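Local coordinates for protein putative oxidoreductase with NAD(P)-binding Rossmann-fold domain (Clostridium difficile, PDB 3UUW) that is a putative dehydrogenase of the GFO/IDH/MocA family, probably using an NAD(P) cofactor held by its Rossmann-fold domain to oxidise or reduce a substrate not yet identified, at residues T163-Y168 with K302-V307. Sequence-based numbering, arbitrary orientation. Where two conformers were deposited one is given.
Sequences TLIDDY and KIINSV
Ile-304 of helix 295-305 reaches to the side chains of Leu-164 and Ile-165 on helix 160-179. Its CG1 lies 3.8 Å from CD1 of Leu-164, the two side chains passing alongside each other and running opposite ways. One carbon further out, CD1 of Ile-304 comes 3.9 Å from CG1 of Ile-165, and in the conformer given, one of two deposited, CD1 of Ile-165 is equally near; here the two isoleucine side chains lie nearly perpendicular. The branch doing this work in Ile-304 is extended: CG1 lies opposite the carbonyl carbon (chi1 -69°), and chi2 of 162° carries CD1 outward to the neighbouring helix. Ile-165 is folded instead in this conformer, with a chi2 of -64°. No hydrogen bond joins the segments, and the contact is wholly apolar and small, burying 169 Å² summed over both sides. Leu-164 and Ile-304 hold the closest pair of CA atoms, 8.4 Å apart.

Next to Ile-304, the carbonyl O of Ile-303 accepts hydrogen bonds from both the backbone N and the hydroxyl of Ser-306, OG lying 2.7 Å from that O. Helix 160-179 widens into a pi-type turn at 164-168, with a weak bond from Tyr-168 N to Thr-163 O. At the end of this turn Tyr-168 touches Leu-300, and its OH hydrogen-bonds to Thr-214 and His-203. Leu-164 and Ile-303 also pack on strand 198-206. The C-terminal helix and helix 160-179 thus meet over the large mixed sheet, a helix-on-sheet layer characteristic of the C-terminal alpha/beta domain of GFO/IDH/MocA oxidoreductases.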
loop_
_atom_site.group_PDB
_atom_site.type_symbol
_atom_site.label_atom_id
_atom_site.label_comp_id
_atom_site.label_asym_id
_atom_site.label_seq_id
_atom_site.Cartn_x
_atom_site.Cartn_y
_atom_site.Cartn_z
ATOM N N THR A 163 -21.786 -9.896 23.045
ATOM C CA THR A 163 -20.867 -9.478 21.983
ATOM C C THR A 163 -20.650 -10.597 20.947
ATOM O O THR A 163 -20.610 -10.355 19.753
ATOM C CB THR A 163 -19.532 -9.018 22.592
ATOM O OG1 THR A 163 -19.800 -8.059 23.625
ATOM C CG2 THR A 163 -18.643 -8.386 21.547
ATOM N N LEU A 164 -20.549 -11.844 21.403
ATOM C CA LEU A 164 -20.387 -12.937 20.464
ATOM C C LEU A 164 -21.582 -13.052 19.491
ATOM O O LEU A 164 -21.395 -13.092 18.295
ATOM C CB LEU A 164 -20.185 -14.256 21.208
ATOM C CG LEU A 164 -18.872 -14.439 21.971
ATOM C CD1 LEU A 164 -18.864 -15.802 22.662
ATOM C CD2 LEU A 164 -17.631 -14.268 21.060
ATOM N N ILE A 165 -22.791 -13.054 20.047
ATOM C CA ILE A 165 -24.012 -13.212 19.270
ATOM C C ILE A 165 -24.309 -12.017 18.369
ATOM O O ILE A 165 -24.884 -12.171 17.294
ATOM C CB ILE A 165 -25.225 -13.442 20.209
ATOM C CG1 ILE A 165 -25.048 -14.737 21.001
ATOM C CG2 ILE A 165 -26.497 -13.533 19.407
ATOM C CD1 ILE A 165 -25.033 -15.971 20.124
ATOM N N ASP A 166 -23.878 -10.841 18.811
ATOM C CA ASP A 166 -24.149 -9.568 18.140
ATOM C C ASP A 166 -23.141 -9.226 17.051
ATOM O O ASP A 166 -23.511 -8.653 16.026
ATOM C CB ASP A 166 -24.140 -8.443 19.181
ATOM C CG ASP A 166 -24.631 -7.121 18.627
ATOM O OD1 ASP A 166 -25.711 -7.094 17.988
ATOM O OD2 ASP A 166 -23.948 -6.098 18.862
ATOM N N ASP A 167 -21.870 -9.562 17.272
ATOM C CA ASP A 167 -20.822 -9.161 16.343
ATOM C C ASP A 167 -19.945 -10.295 15.830
ATOM O O ASP A 167 -19.718 -10.393 14.630
ATOM C CB ASP A 167 -19.962 -8.075 16.960
ATOM C CG ASP A 167 -19.213 -7.254 15.909
ATOM O OD1 ASP A 167 -19.409 -7.479 14.689
ATOM O OD2 ASP A 167 -18.418 -6.378 16.305
ATOM N N TYR A 168 -19.462 -11.169 16.710
ATOM C CA TYR A 168 -18.645 -12.293 16.249
ATOM C C TYR A 168 -19.445 -13.193 15.308
ATOM O O TYR A 168 -18.867 -13.901 14.484
ATOM C CB TYR A 168 -18.142 -13.111 17.415
ATOM C CG TYR A 168 -17.065 -14.132 17.117
ATOM C CD1 TYR A 168 -15.888 -13.786 16.441
ATOM C CD2 TYR A 168 -17.171 -15.411 17.601
ATOM C CE1 TYR A 168 -14.869 -14.734 16.216
ATOM C CE2 TYR A 168 -16.157 -16.381 17.370
ATOM C CZ TYR A 168 -15.006 -16.025 16.699
ATOM O OH TYR A 168 -14.013 -16.976 16.515
ATOM N N LYS A 302 -23.072 -23.127 21.420
ATOM C CA LYS A 302 -22.219 -24.234 21.857
ATOM C C LYS A 302 -20.941 -23.687 22.520
ATOM O O LYS A 302 -20.527 -24.145 23.589
ATOM C CB LYS A 302 -21.960 -25.123 20.652
ATOM C CG LYS A 302 -21.178 -26.415 20.852
ATOM C CD LYS A 302 -21.708 -27.467 19.851
ATOM C CE LYS A 302 -20.615 -28.238 19.164
ATOM N NZ LYS A 302 -20.057 -27.405 18.053
ATOM N N ILE A 303 -20.345 -22.668 21.904
ATOM C CA ILE A 303 -19.170 -22.024 22.458
ATOM C C ILE A 303 -19.490 -21.365 23.812
ATOM O O ILE A 303 -18.767 -21.557 24.809
ATOM C CB ILE A 303 -18.641 -20.971 21.468
ATOM C CG1 ILE A 303 -18.089 -21.653 20.222
ATOM C CG2 ILE A 303 -17.587 -20.117 22.106
ATOM C CD1 ILE A 303 -17.915 -20.698 19.065
ATOM N N ILE A 304 -20.567 -20.589 23.850
ATOM C CA ILE A 304 -20.997 -19.923 25.076
ATOM C C ILE A 304 -21.273 -20.938 26.209
ATOM O O ILE A 304 -20.851 -20.738 27.357
ATOM C CB ILE A 304 -22.236 -19.046 24.824
ATOM C CG1 ILE A 304 -21.849 -17.834 23.957
ATOM C CG2 ILE A 304 -22.840 -18.576 26.159
ATOM C CD1 ILE A 304 -23.022 -17.141 23.282
ATOM N N ASN A 305 -21.925 -22.036 25.867
ATOM C CA ASN A 305 -22.248 -23.072 26.869
ATOM C C ASN A 305 -21.043 -23.876 27.366
ATOM O O ASN A 305 -21.113 -24.518 28.428
ATOM C CB ASN A 305 -23.338 -23.995 26.329
ATOM C CG ASN A 305 -24.707 -23.307 26.268
ATOM O OD1 ASN A 305 -25.025 -22.455 27.104
ATOM N ND2 ASN A 305 -25.522 -23.684 25.285
ATOM N N SER A 306 -19.941 -23.838 26.621
ATOM C CA SER A 306 -18.722 -24.547 27.005
ATOM C C SER A 306 -17.890 -23.742 27.998
ATOM O O SER A 306 -16.902 -24.255 28.519
ATOM C CB SER A 306 -17.866 -24.878 25.779
ATOM O OG SER A 306 -17.221 -23.714 25.281
ATOM N N VAL A 307 -18.284 -22.490 28.249
ATOM C CA VAL A 307 -17.562 -21.608 29.169
ATOM C C VAL A 307 -17.946 -21.919 30.607
ATOM O O VAL A 307 -19.074 -21.648 31.027
ATOM C CB VAL A 307 -17.866 -20.118 28.889
ATOM C CG1 VAL A 307 -17.193 -19.227 29.930
ATOM C CG2 VAL A 307 -17.425 -19.737 27.476
#